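Local atomic coordinates of peptidase S15/CocE/NonD (Thaumarchaeota archaeon SCGC AB-539-E09, PDB entry 4PF1), a protein that probably acts as a serine aminopeptidase of the S15 family, cleaving residues from the amino end of peptides with an alpha/beta-hydrolase catalytic domain. Residues Q89-T94 against Y99-Q104; D189-D194 against E539-A544; Y210-E215 against I222-G227; V576-F581 against A606-W611. All blocks are in the same frame, centred on the assembly; numbering follows the deposited sequence.

Interaction 1. Residues Q89-T94 against Y99-Q104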
loop_
_atom_site.group_PDB
_atom_site.type_symbol
_atom_site.label_atom_id
_atom_site.label_comp_id
_atom_site.label_asym_id
_atom_site.label_seq_id
_atom_site.Cartn_x
_atom_site.Cartn_y
_atom_site.Cartn_z
ATOM N N GLN A 89 -18.501 6.136 16.087
ATOM C CA GLN A 89 -19.272 5.405 15.068
ATOM C C GLN A 89 -20.433 4.609 15.686
ATOM O O GLN A 89 -21.448 4.413 15.028
ATOM C CB GLN A 89 -18.358 4.475 14.251
ATOM C CG GLN A 89 -17.479 5.220 13.251
ATOM C CD GLN A 89 -16.200 4.483 12.949
ATOM O OE1 GLN A 89 -15.288 4.399 13.782
ATOM N NE2 GLN A 89 -16.091 3.959 11.737
ATOM N N MET A 90 -20.297 4.203 16.961
ATOM C CA MET A 90 -21.331 3.491 17.717
ATOM C C MET A 90 -22.648 4.283 17.744
ATOM O O MET A 90 -23.720 3.685 17.670
ATOM C CB MET A 90 -20.839 3.229 19.152
ATOM C CG MET A 90 -21.842 2.480 20.027
ATOM S SD MET A 90 -21.279 2.267 21.734
ATOM C CE MET A 90 -21.274 3.960 22.296
ATOM N N ASN A 91 -22.557 5.625 17.816
ATOM C CA ASN A 91 -23.714 6.520 17.892
ATOM C C ASN A 91 -24.217 7.005 16.510
ATOM O O ASN A 91 -25.006 7.951 16.467
ATOM C CB ASN A 91 -23.382 7.735 18.769
ATOM C CG ASN A 91 -23.184 7.402 20.218
ATOM O OD1 ASN A 91 -22.066 7.153 20.670
ATOM N ND2 ASN A 91 -24.266 7.414 20.986
ATOM N N ASP A 92 -23.797 6.354 15.394
ATOM C CA ASP A 92 -24.211 6.789 14.048
ATOM C C ASP A 92 -25.740 6.763 13.865
ATOM O O ASP A 92 -26.310 7.760 13.418
ATOM C CB ASP A 92 -23.508 5.986 12.923
ATOM C CG ASP A 92 -23.566 4.459 12.997
ATOM O OD1 ASP A 92 -24.267 3.924 13.889
ATOM O OD2 ASP A 92 -22.858 3.804 12.204
ATOM N N THR A 93 -26.403 5.662 14.265
ATOM C CA THR A 93 -27.858 5.540 14.113
ATOM C C THR A 93 -28.614 6.476 15.080
ATOM O O THR A 93 -29.651 7.016 14.694
ATOM C CB THR A 93 -28.312 4.083 14.254
ATOM O OG1 THR A 93 -28.098 3.637 15.592
ATOM C CG2 THR A 93 -27.619 3.160 13.278
ATOM N N THR A 94 -28.086 6.694 16.313
ATOM C CA THR A 94 -28.733 7.580 17.302
ATOM C C THR A 94 -28.598 9.049 16.888
ATOM O O THR A 94 -29.506 9.838 17.147
ATOM C CB THR A 94 -28.181 7.358 18.719
ATOM O OG1 THR A 94 -26.777 7.608 18.732
ATOM C CG2 THR A 94 -28.489 5.971 19.262
ATOM N N TYR A 99 -31.190 11.849 18.364
ATOM C CA TYR A 99 -31.230 11.615 19.813
ATOM C C TYR A 99 -30.322 12.625 20.488
ATOM O O TYR A 99 -29.415 13.159 19.841
ATOM C CB TYR A 99 -30.689 10.198 20.143
ATOM C CG TYR A 99 -31.655 9.035 20.045
ATOM C CD1 TYR A 99 -32.673 9.023 19.093
ATOM C CD2 TYR A 99 -31.477 7.893 20.818
ATOM C CE1 TYR A 99 -33.534 7.935 18.968
ATOM C CE2 TYR A 99 -32.321 6.793 20.691
ATOM C CZ TYR A 99 -33.351 6.819 19.765
ATOM O OH TYR A 99 -34.206 5.750 19.661
ATOM N N ILE A 100 -30.489 12.826 21.798
ATOM C CA ILE A 100 -29.536 13.621 22.558
ATOM C C ILE A 100 -28.426 12.643 22.964
ATOM O O ILE A 100 -28.723 11.579 23.513
ATOM C CB ILE A 100 -30.203 14.351 23.763
ATOM C CG1 ILE A 100 -31.051 15.548 23.276
ATOM C CG2 ILE A 100 -29.152 14.804 24.788
ATOM C CD1 ILE A 100 -32.253 15.896 24.167
ATOM N N ILE A 101 -27.174 12.943 22.595
ATOM C CA ILE A 101 -26.049 12.056 22.897
ATOM C C ILE A 101 -25.258 12.632 24.072
ATOM O O ILE A 101 -24.801 13.778 24.015
ATOM C CB ILE A 101 -25.169 11.794 21.645
ATOM C CG1 ILE A 101 -26.025 11.203 20.493
ATOM C CG2 ILE A 101 -23.987 10.866 21.990
ATOM C CD1 ILE A 101 -25.603 11.592 19.132
ATOM N N VAL A 102 -25.137 11.845 25.156
ATOM C CA VAL A 102 -24.474 12.284 26.382
ATOM C C VAL A 102 -23.299 11.364 26.737
ATOM O O VAL A 102 -23.470 10.146 26.840
ATOM C CB VAL A 102 -25.482 12.390 27.568
ATOM C CG1 VAL A 102 -24.782 12.800 28.854
ATOM C CG2 VAL A 102 -26.619 13.357 27.250
ATOM N N TYR A 103 -22.118 11.964 26.964
ATOM C CA TYR A 103 -20.915 11.263 27.413
ATOM C C TYR A 103 -20.459 11.859 28.722
ATOM O O TYR A 103 -20.328 13.082 28.833
ATOM C CB TYR A 103 -19.796 11.321 26.361
ATOM C CG TYR A 103 -19.869 10.194 25.360
ATOM C CD1 TYR A 103 -20.854 10.171 24.374
ATOM C CD2 TYR A 103 -18.970 9.132 25.409
ATOM C CE1 TYR A 103 -20.951 9.115 23.473
ATOM C CE2 TYR A 103 -19.041 8.082 24.496
ATOM C CZ TYR A 103 -20.037 8.075 23.534
ATOM O OH TYR A 103 -20.134 7.036 22.647
ATOM N N GLN A 104 -20.258 11.012 29.733
ATOM C CA GLN A 104 -19.863 11.490 31.048
ATOM C C GLN A 104 -18.576 10.835 31.506
ATOM O O GLN A 104 -18.429 9.616 31.385
ATOM C CB GLN A 104 -20.989 11.229 32.072
ATOM C CG GLN A 104 -20.671 11.716 33.490
ATOM C CD GLN A 104 -21.727 11.313 34.479
ATOM O OE1 GLN A 104 -21.874 10.135 34.825
ATOM N NE2 GLN A 104 -22.454 12.291 34.990
#
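Thr94, near the end of the short helix 92-96, packs on Tyr99 just before the chain enters strand 100-105 of the central alpha/beta-hydrolase sheet. Its methyl CG2 lies 3.9 Å from Tyr99 CD2, and the two side chains cross at about a right angle. Backbone joins them too: Tyr99 N donates to Thr94 O over 2.9 Å, nearly straight at 165°, pinning the turn between helix and strand. With chi1 at 59°, Thr94 OG1 sits between its own N and C, which lets the hydroxyl bond Asn91 O, just ahead of the helix, from above the carbonyl plane, and leaves CG2 against the ring. Asn91 carries the polar half. Its OD1 accepts a hydrogen bond from Tyr103 OH at 2.8 Å, in the carbonyl plane and at the edge of the phenol ring, whereas its ND2 rests 3.6 Å from Ile101 CG2 and makes a weak bond to Thr94 OG1. Ile101, beta-branched and apolar, suits a strand position whose side chain faces the helix. Outside the pair, Tyr99 OH bonds Asp361 of helix 347-365. All six touching residues are buried, and the hydrogen bonds therefore let Asn91, Thr94 and Tyr103 place polar groups within a mainly apolar layer.

Interaction 2. Residues D189-D194 against E539-A544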
loop_
_atom_site.group_PDB
_atom_site.type_symbol
_atom_site.label_atom_id
_atom_site.label_comp_id
_atom_site.label_asym_id
_atom_site.label_seq_id
_atom_site.Cartn_x
_atom_site.Cartn_y
_atom_site.Cartn_z
ATOM N N ASP A 189 -15.893 -10.647 33.641
ATOM C CA ASP A 189 -15.026 -11.339 34.579
ATOM C C ASP A 189 -13.584 -11.226 34.109
ATOM O O ASP A 189 -13.156 -11.957 33.208
ATOM C CB ASP A 189 -15.451 -12.807 34.773
ATOM C CG ASP A 189 -14.971 -13.421 36.079
ATOM O OD1 ASP A 189 -13.808 -13.163 36.469
ATOM O OD2 ASP A 189 -15.729 -14.215 36.672
ATOM N N GLY A 190 -12.855 -10.302 34.734
ATOM C CA GLY A 190 -11.463 -10.004 34.420
ATOM C C GLY A 190 -10.481 -11.115 34.734
ATOM O O GLY A 190 -9.342 -11.076 34.269
ATOM N N TRP A 191 -10.912 -12.117 35.518
ATOM C CA TRP A 191 -10.068 -13.250 35.896
ATOM C C TRP A 191 -10.418 -14.494 35.080
ATOM O O TRP A 191 -9.512 -15.179 34.598
ATOM C CB TRP A 191 -10.204 -13.543 37.397
ATOM C CG TRP A 191 -9.130 -14.432 37.956
ATOM C CD1 TRP A 191 -8.032 -14.041 38.664
ATOM C CD2 TRP A 191 -9.076 -15.863 37.889
ATOM N NE1 TRP A 191 -7.294 -15.139 39.037
ATOM C CE2 TRP A 191 -7.911 -16.271 38.576
ATOM C CE3 TRP A 191 -9.895 -16.846 37.305
ATOM C CZ2 TRP A 191 -7.556 -17.618 38.711
ATOM C CZ3 TRP A 191 -9.531 -18.176 37.425
ATOM C CH2 TRP A 191 -8.377 -18.551 38.123
ATOM N N MET A 192 -11.727 -14.820 34.969
ATOM C CA MET A 192 -12.178 -16.022 34.263
ATOM C C MET A 192 -11.793 -16.018 32.785
ATOM O O MET A 192 -11.277 -17.024 32.302
ATOM C CB MET A 192 -13.691 -16.245 34.422
ATOM C CG MET A 192 -14.072 -16.969 35.714
ATOM S SD MET A 192 -13.265 -18.582 35.975
ATOM C CE MET A 192 -13.913 -19.510 34.580
ATOM N N GLY A 193 -12.018 -14.909 32.082
ATOM C CA GLY A 193 -11.660 -14.871 30.665
ATOM C C GLY A 193 -11.803 -13.562 29.921
ATOM O O GLY A 193 -11.920 -13.572 28.691
ATOM N N ASP A 194 -11.756 -12.423 30.622
ATOM C CA ASP A 194 -11.863 -11.160 29.911
ATOM C C ASP A 194 -10.482 -10.460 29.766
ATOM O O ASP A 194 -9.638 -10.976 29.038
ATOM C CB ASP A 194 -12.953 -10.246 30.497
ATOM C CG ASP A 194 -14.376 -10.654 30.100
ATOM O OD1 ASP A 194 -14.549 -11.228 28.999
ATOM O OD2 ASP A 194 -15.311 -10.388 30.883
ATOM N N GLU A 539 -7.952 -27.926 40.102
ATOM C CA GLU A 539 -8.953 -28.481 41.012
ATOM C C GLU A 539 -9.747 -27.402 41.735
ATOM O O GLU A 539 -10.846 -27.674 42.217
ATOM C CB GLU A 539 -8.290 -29.429 42.014
ATOM C CG GLU A 539 -7.742 -30.679 41.352
ATOM C CD GLU A 539 -7.050 -31.640 42.294
ATOM O OE1 GLU A 539 -7.756 -32.426 42.965
ATOM O OE2 GLU A 539 -5.799 -31.626 42.338
ATOM N N ASP A 540 -9.205 -26.177 41.798
ATOM C CA ASP A 540 -9.865 -25.043 42.435
ATOM C C ASP A 540 -9.339 -23.747 41.840
ATOM O O ASP A 540 -8.133 -23.491 41.897
ATOM C CB ASP A 540 -9.648 -25.070 43.964
ATOM C CG ASP A 540 -10.629 -24.233 44.774
ATOM O OD1 ASP A 540 -11.284 -23.339 44.186
ATOM O OD2 ASP A 540 -10.722 -24.453 46.002
ATOM N N PHE A 541 -10.237 -22.927 41.259
ATOM C CA PHE A 541 -9.858 -21.639 40.683
ATOM C C PHE A 541 -9.399 -20.656 41.787
ATOM O O PHE A 541 -8.508 -19.843 41.544
ATOM C CB PHE A 541 -11.016 -21.041 39.857
ATOM C CG PHE A 541 -11.171 -21.586 38.447
ATOM C CD1 PHE A 541 -10.117 -21.525 37.538
ATOM C CD2 PHE A 541 -12.389 -22.093 38.010
ATOM C CE1 PHE A 541 -10.271 -21.991 36.226
ATOM C CE2 PHE A 541 -12.538 -22.572 36.702
ATOM C CZ PHE A 541 -11.479 -22.510 35.816
ATOM N N ALA A 542 -9.966 -20.792 43.016
ATOM C CA ALA A 542 -9.666 -19.946 44.178
ATOM C C ALA A 542 -8.355 -20.323 44.895
ATOM O O ALA A 542 -7.771 -19.470 45.569
ATOM C CB ALA A 542 -10.821 -20.003 45.171
ATOM N N VAL A 543 -7.924 -21.597 44.810
ATOM C CA VAL A 543 -6.709 -22.050 45.506
ATOM C C VAL A 543 -5.695 -22.645 44.516
ATOM O O VAL A 543 -6.007 -23.606 43.808
ATOM C CB VAL A 543 -7.018 -23.060 46.653
ATOM C CG1 VAL A 543 -5.798 -23.260 47.549
ATOM C CG2 VAL A 543 -8.223 -22.620 47.483
ATOM N N ALA A 544 -4.467 -22.100 44.506
ATOM C CA ALA A 544 -3.392 -22.602 43.654
ATOM C C ALA A 544 -2.806 -23.884 44.254
ATOM O O ALA A 544 -2.390 -23.892 45.416
ATOM C CB ALA A 544 -2.310 -21.544 43.491
#
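Chi1 of -165° swings Trp191 CG opposite its backbone N and sends the indole toward Phe541, whose own first torsion puts CG opposite its carbonyl carbon, beside the backbone N, with the ring against the indole edge. The two loops belong to different domains, the alpha/beta-hydrolase domain and the non-catalytic C-terminal beta domain of S15 peptidases, so this is an interdomain contact. An Asx turn shapes the first loop: Asp189 OD1 accepts from Trp191 N and also from Met192 N, which fixes where both side chains start. The six-membered edge of the indole does the touching, with CZ3 3.4 Å from Phe541 CD1. The ring planes stand at 81°, centroids 5.5 Å apart, in an oblique meeting. Phenylalanine and the benzo edge of tryptophan are apolar and suit the seam; the one polar atom of the indole, NE1, bonds Pro263 O instead. Tyr265, Trp269, Phe197 and Tyr537 also meet the indole, making an aromatic cluster around it. On the second loop Asp540 OD1 accepts from Ala542 N in another Asx turn, so Phe541 projects from a braced bend. The flexible, bent thioether of Met192 completes the contact: SD stands 4.1 Å from the Phe541 ring centroid, over its face and 11° off the normal.

Interaction 3. Residues Y210-E215 against I222-G227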
loop_
_atom_site.group_PDB
_atom_site.type_symbol
_atom_site.label_atom_id
_atom_site.label_comp_id
_atom_site.label_asym_id
_atom_site.label_seq_id
_atom_site.Cartn_x
_atom_site.Cartn_y
_atom_site.Cartn_z
ATOM N N TYR A 210 -1.913 -0.524 30.638
ATOM C CA TYR A 210 -3.254 0.034 30.828
ATOM C C TYR A 210 -3.443 0.575 32.253
ATOM O O TYR A 210 -3.948 1.686 32.410
ATOM C CB TYR A 210 -4.330 -1.009 30.494
ATOM C CG TYR A 210 -5.746 -0.511 30.678
ATOM C CD1 TYR A 210 -6.437 -0.736 31.866
ATOM C CD2 TYR A 210 -6.413 0.152 29.650
ATOM C CE1 TYR A 210 -7.742 -0.284 32.040
ATOM C CE2 TYR A 210 -7.723 0.601 29.811
ATOM C CZ TYR A 210 -8.385 0.378 31.007
ATOM O OH TYR A 210 -9.674 0.808 31.174
ATOM N N ALA A 211 -3.047 -0.202 33.288
ATOM C CA ALA A 211 -3.145 0.253 34.680
ATOM C C ALA A 211 -2.268 1.491 34.896
ATOM O O ALA A 211 -2.696 2.430 35.555
ATOM C CB ALA A 211 -2.737 -0.862 35.636
ATOM N N TYR A 212 -1.079 1.525 34.262
ATOM C CA TYR A 212 -0.148 2.653 34.334
ATOM C C TYR A 212 -0.769 3.909 33.727
ATOM O O TYR A 212 -0.825 4.931 34.391
ATOM C CB TYR A 212 1.163 2.302 33.604
ATOM C CG TYR A 212 2.293 3.283 33.831
ATOM C CD1 TYR A 212 2.445 4.402 33.016
ATOM C CD2 TYR A 212 3.260 3.049 34.804
ATOM C CE1 TYR A 212 3.507 5.290 33.195
ATOM C CE2 TYR A 212 4.332 3.923 34.986
ATOM C CZ TYR A 212 4.451 5.043 34.180
ATOM O OH TYR A 212 5.501 5.910 34.361
ATOM N N ASN A 213 -1.237 3.825 32.464
ATOM C CA ASN A 213 -1.816 4.949 31.723
ATOM C C ASN A 213 -3.077 5.506 32.387
ATOM O O ASN A 213 -3.175 6.715 32.579
ATOM C CB ASN A 213 -2.118 4.536 30.265
ATOM C CG ASN A 213 -0.884 4.281 29.436
ATOM O OD1 ASN A 213 0.198 4.797 29.714
ATOM N ND2 ASN A 213 -1.015 3.470 28.395
ATOM N N GLN A 214 -4.018 4.636 32.759
ATOM C CA GLN A 214 -5.285 5.046 33.370
ATOM C C GLN A 214 -5.160 5.427 34.859
ATOM O O GLN A 214 -6.073 6.072 35.386
ATOM C CB GLN A 214 -6.340 3.922 33.231
ATOM C CG GLN A 214 -6.746 3.594 31.786
ATOM C CD GLN A 214 -7.528 4.704 31.127
ATOM O OE1 GLN A 214 -7.065 5.334 30.179
ATOM N NE2 GLN A 214 -8.736 4.955 31.605
ATOM N N GLU A 215 -4.080 5.000 35.559
ATOM C CA GLU A 215 -4.012 5.253 37.007
ATOM C C GLU A 215 -2.777 6.021 37.512
ATOM O O GLU A 215 -2.739 6.342 38.706
ATOM C CB GLU A 215 -4.148 3.951 37.791
ATOM C CG GLU A 215 -5.453 3.230 37.516
ATOM C CD GLU A 215 -5.804 2.157 38.517
ATOM O OE1 GLU A 215 -4.887 1.648 39.200
ATOM O OE2 GLU A 215 -7.010 1.856 38.652
ATOM N N ILE A 222 0.746 11.062 32.439
ATOM C CA ILE A 222 1.953 10.235 32.545
ATOM C C ILE A 222 1.663 8.911 31.846
ATOM O O ILE A 222 0.752 8.184 32.262
ATOM C CB ILE A 222 2.409 10.054 34.023
ATOM C CG1 ILE A 222 2.823 11.417 34.643
ATOM C CG2 ILE A 222 3.550 9.019 34.121
ATOM C CD1 ILE A 222 3.123 11.406 36.161
ATOM N N LYS A 223 2.390 8.625 30.749
ATOM C CA LYS A 223 2.130 7.431 29.954
ATOM C C LYS A 223 3.319 6.469 29.904
ATOM O O LYS A 223 4.477 6.887 29.995
ATOM C CB LYS A 223 1.669 7.807 28.540
ATOM C CG LYS A 223 0.225 8.298 28.512
ATOM C CD LYS A 223 -0.259 8.613 27.113
ATOM C CE LYS A 223 -1.567 9.367 27.147
ATOM N NZ LYS A 223 -2.127 9.567 25.784
ATOM N N TRP A 224 3.000 5.163 29.792
ATOM C CA TRP A 224 3.934 4.034 29.759
ATOM C C TRP A 224 5.081 4.280 28.782
ATOM O O TRP A 224 4.846 4.564 27.605
ATOM C CB TRP A 224 3.175 2.744 29.396
ATOM C CG TRP A 224 4.027 1.509 29.326
ATOM C CD1 TRP A 224 4.679 1.025 28.229
ATOM C CD2 TRP A 224 4.238 0.554 30.373
ATOM N NE1 TRP A 224 5.318 -0.152 28.540
ATOM C CE2 TRP A 224 5.056 -0.471 29.848
ATOM C CE3 TRP A 224 3.813 0.460 31.711
ATOM C CZ2 TRP A 224 5.465 -1.569 30.613
ATOM C CZ3 TRP A 224 4.211 -0.634 32.466
ATOM C CH2 TRP A 224 5.040 -1.623 31.923
ATOM N N TRP A 225 6.320 4.199 29.283
ATOM C CA TRP A 225 7.501 4.397 28.451
ATOM C C TRP A 225 8.040 3.045 27.963
ATOM O O TRP A 225 7.759 2.009 28.571
ATOM C CB TRP A 225 8.586 5.217 29.185
ATOM C CG TRP A 225 9.022 4.648 30.504
ATOM C CD1 TRP A 225 8.564 5.000 31.739
ATOM C CD2 TRP A 225 10.037 3.656 30.718
ATOM N NE1 TRP A 225 9.212 4.272 32.710
ATOM C CE2 TRP A 225 10.123 3.439 32.111
ATOM C CE3 TRP A 225 10.878 2.918 29.864
ATOM C CZ2 TRP A 225 11.017 2.519 32.673
ATOM C CZ3 TRP A 225 11.761 2.006 30.421
ATOM C CH2 TRP A 225 11.830 1.817 31.809
ATOM N N SER A 226 8.800 3.063 26.856
ATOM C CA SER A 226 9.370 1.858 26.253
ATOM C C SER A 226 10.881 1.979 26.058
ATOM O O SER A 226 11.393 3.070 25.807
ATOM C CB SER A 226 8.704 1.578 24.909
ATOM O OG SER A 226 9.176 0.367 24.339
ATOM N N GLY A 227 11.569 0.845 26.147
ATOM C CA GLY A 227 13.005 0.751 25.913
ATOM C C GLY A 227 13.324 -0.241 24.812
ATOM O O GLY A 227 14.493 -0.460 24.483
HETATM O O HOH W 1 7.914 4.925 35.184
HETATM O O HOH W 2 6.147 7.487 32.230
HETATM O O HOH W 3 -1.510 8.561 33.651
#
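The last turns of helix 204-215 and the returning loop before helix 231-238 are joined by an edge-to-face aromatic pair, Tyr212 and Trp224, within the helical insertion that follows strand 178-184. The edge of Trp224 is directed at the face of Tyr212, the planes standing at 89°, and Trp224 CE3 comes to 3.7 Å from Tyr212 CB. A chi1 of -169° extends the phenol from the helix across the loop backbone, where its CE1 reaches 3.5 Å from Lys223 C. Ile222 adds its CG2 methyl 3.7 Å from Tyr212 OH. Asn213 supplies the direct polar tie: its OD1 accepts from Trp224 N at 2.8 Å, almost linear at 171° and in the carbonyl plane. An amide carbonyl suits the place, since it can accept from a loop N-H as a backbone carbonyl would. Waters complete the seam. Tyr212 OH binds two of them, one accepting from Trp225 NE1 and the other donating to Lys223 O, while a third donates to both Asn213 O and Ile222 O. Phe23 and Pro25 of a neighbouring subunit pack on Tyr212, placing the junction at a subunit interface. Within the chain, Leu208 and Pro209, farther back along helix 204-215, also touch Trp224, seating the loop before helix 231-238 against that helix.

Interaction 4. Residues V576-F581 against A606-W611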
loop_
_atom_site.group_PDB
_atom_site.type_symbol
_atom_site.label_atom_id
_atom_site.label_comp_id
_atom_site.label_asym_id
_atom_site.label_seq_id
_atom_site.Cartn_x
_atom_site.Cartn_y
_atom_site.Cartn_z
ATOM N N VAL A 576 -1.912 -27.617 20.404
ATOM C CA VAL A 576 -1.691 -27.546 21.856
ATOM C C VAL A 576 -0.235 -27.100 22.139
ATOM O O VAL A 576 0.710 -27.653 21.573
ATOM C CB VAL A 576 -2.064 -28.870 22.591
ATOM C CG1 VAL A 576 -1.488 -28.914 24.013
ATOM C CG2 VAL A 576 -3.577 -29.063 22.628
ATOM N N GLN A 577 -0.078 -26.084 23.004
ATOM C CA GLN A 577 1.223 -25.544 23.402
ATOM C C GLN A 577 1.198 -25.152 24.894
ATOM O O GLN A 577 0.139 -25.238 25.522
ATOM C CB GLN A 577 1.634 -24.363 22.502
ATOM C CG GLN A 577 0.609 -23.240 22.414
ATOM C CD GLN A 577 0.958 -22.250 21.336
ATOM O OE1 GLN A 577 1.041 -22.588 20.155
ATOM N NE2 GLN A 577 1.147 -20.995 21.715
ATOM N N SER A 578 2.360 -24.759 25.464
ATOM C CA SER A 578 2.461 -24.461 26.898
ATOM C C SER A 578 2.845 -22.997 27.225
ATOM O O SER A 578 3.115 -22.678 28.389
ATOM C CB SER A 578 3.445 -25.413 27.565
ATOM O OG SER A 578 2.891 -26.710 27.701
ATOM N N SER A 579 2.832 -22.114 26.214
ATOM C CA SER A 579 3.120 -20.687 26.375
ATOM C C SER A 579 2.468 -19.882 25.249
ATOM O O SER A 579 2.236 -20.412 24.162
ATOM C CB SER A 579 4.624 -20.425 26.428
ATOM O OG SER A 579 5.314 -20.992 25.330
ATOM N N TRP A 580 2.133 -18.615 25.541
ATOM C CA TRP A 580 1.461 -17.659 24.650
ATOM C C TRP A 580 1.992 -16.271 25.020
ATOM O O TRP A 580 1.295 -15.472 25.642
ATOM C CB TRP A 580 -0.063 -17.762 24.873
ATOM C CG TRP A 580 -0.904 -18.007 23.655
ATOM C CD1 TRP A 580 -0.482 -18.131 22.362
ATOM C CD2 TRP A 580 -2.332 -18.125 23.625
ATOM N NE1 TRP A 580 -1.560 -18.330 21.528
ATOM C CE2 TRP A 580 -2.710 -18.321 22.277
ATOM C CE3 TRP A 580 -3.334 -18.092 24.611
ATOM C CZ2 TRP A 580 -4.045 -18.491 21.892
ATOM C CZ3 TRP A 580 -4.657 -18.257 24.228
ATOM C CH2 TRP A 580 -5.003 -18.445 22.883
ATOM N N PHE A 581 3.260 -16.022 24.673
ATOM C CA PHE A 581 4.076 -14.890 25.111
ATOM C C PHE A 581 4.245 -13.779 24.036
ATOM O O PHE A 581 4.295 -14.100 22.853
ATOM C CB PHE A 581 5.457 -15.458 25.503
ATOM C CG PHE A 581 6.295 -14.602 26.410
ATOM C CD1 PHE A 581 6.024 -14.532 27.771
ATOM C CD2 PHE A 581 7.359 -13.865 25.907
ATOM C CE1 PHE A 581 6.789 -13.719 28.612
ATOM C CE2 PHE A 581 8.126 -13.054 26.749
ATOM C CZ PHE A 581 7.839 -12.993 28.098
ATOM N N ALA A 606 10.247 -28.622 30.800
ATOM C CA ALA A 606 9.373 -29.715 31.210
ATOM C C ALA A 606 8.953 -30.547 30.013
ATOM O O ALA A 606 8.757 -30.008 28.919
ATOM C CB ALA A 606 8.149 -29.175 31.929
ATOM N N THR A 607 8.831 -31.864 30.221
ATOM C CA THR A 607 8.389 -32.820 29.212
ATOM C C THR A 607 6.873 -32.918 29.303
ATOM O O THR A 607 6.346 -33.294 30.347
ATOM C CB THR A 607 9.103 -34.167 29.420
ATOM O OG1 THR A 607 10.509 -33.950 29.343
ATOM C CG2 THR A 607 8.693 -35.211 28.397
ATOM N N GLN A 608 6.172 -32.519 28.230
ATOM C CA GLN A 608 4.710 -32.492 28.195
ATOM C C GLN A 608 4.165 -33.625 27.356
ATOM O O GLN A 608 4.697 -33.909 26.283
ATOM C CB GLN A 608 4.184 -31.141 27.653
ATOM C CG GLN A 608 5.016 -29.899 28.033
ATOM C CD GLN A 608 4.871 -29.507 29.483
ATOM O OE1 GLN A 608 5.308 -30.214 30.389
ATOM N NE2 GLN A 608 4.323 -28.332 29.725
ATOM N N ARG A 609 3.080 -34.259 27.830
ATOM C CA ARG A 609 2.457 -35.380 27.133
ATOM C C ARG A 609 0.951 -35.234 27.088
ATOM O O ARG A 609 0.315 -35.172 28.137
ATOM C CB ARG A 609 2.818 -36.712 27.815
ATOM C CG ARG A 609 4.240 -37.182 27.592
ATOM C CD ARG A 609 4.526 -38.398 28.447
ATOM N NE ARG A 609 5.901 -38.867 28.290
ATOM C CZ ARG A 609 6.416 -39.899 28.951
ATOM N NH1 ARG A 609 5.674 -40.580 29.816
ATOM N NH2 ARG A 609 7.675 -40.259 28.750
ATOM N N VAL A 610 0.376 -35.204 25.876
ATOM C CA VAL A 610 -1.072 -35.173 25.693
ATOM C C VAL A 610 -1.513 -36.615 25.393
ATOM O O VAL A 610 -1.201 -37.157 24.327
ATOM C CB VAL A 610 -1.523 -34.149 24.618
ATOM C CG1 VAL A 610 -2.987 -34.353 24.238
ATOM C CG2 VAL A 610 -1.288 -32.718 25.102
ATOM N N TRP A 611 -2.173 -37.249 26.376
ATOM C CA TRP A 611 -2.578 -38.651 26.309
ATOM C C TRP A 611 -3.864 -38.857 25.505
ATOM O O TRP A 611 -4.759 -38.016 25.531
ATOM C CB TRP A 611 -2.715 -39.228 27.722
ATOM C CG TRP A 611 -1.389 -39.460 28.394
ATOM C CD1 TRP A 611 -0.508 -38.512 28.829
ATOM C CD2 TRP A 611 -0.788 -40.730 28.688
ATOM N NE1 TRP A 611 0.606 -39.111 29.368
ATOM C CE2 TRP A 611 0.463 -40.473 29.290
ATOM C CE3 TRP A 611 -1.192 -42.065 28.506
ATOM C CZ2 TRP A 611 1.299 -41.500 29.746
ATOM C CZ3 TRP A 611 -0.354 -43.082 28.941
ATOM C CH2 TRP A 611 0.880 -42.796 29.542
#
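Ser578 and Gln608 face each other between the two antiparallel sheets of the C-terminal beta domain, a sandwich in which strand 571-577 belongs to one layer and strand 606-625 to the other. From the CA of Ser578, just past the end of its strand, CB points toward the opposite layer, beside the end of the Gln608 chain. Its single further atom, OG, lies opposite the carbonyl carbon (chi1 -74°) and comes nearest the amide end of Gln608, 3.0 Å from the atom modelled as NE2, though the orientation of that amide is uncertain. The same hydroxyl is hydrogen-bonded to Tyr428 OH of strand 425-430, so this buried polar atom has a firm partner in the facing sheet. Serine is short enough to lie beside the bent Gln608 chain and still present a hydroxyl to Tyr428; Trp503 packs on both residues. The CA atoms of Ser578 and Gln608 are 8.4 Å apart and those of Val576 and Val610 8.6 Å, spacings of chains that face each other through side chains. The valines supply the apolar part of the contact. Beta-branched residues suit extended chain, and both point inward; Leu492 of strand 489-496 also touches Val610. Their meeting is methyl on methyl, with Val576 CG1 4.0 Å from Val610 CG2.

Interactions 1 and 3 lie wholly in the S15 catalytic domain, interaction 4 in the C-terminal beta domain, and interaction 2 bridges the two. Along the chain, interaction 1 closes first; 189-194 then opens interaction 2, interaction 3 comes and goes within its 344-residue span, and interaction 4 follows after 539-544. Centres of interactions 1 and 4 are 46 Å apart, on opposite sides of the chain's centre, whereas those of 2 and 4 are only 20 Å apart. None touches another. Helix-to-sheet packing, a domain seam, an insertion at a subunit interface and a beta sandwich are thus spread across the molecule, with interaction 2 linking sequence-distant parts.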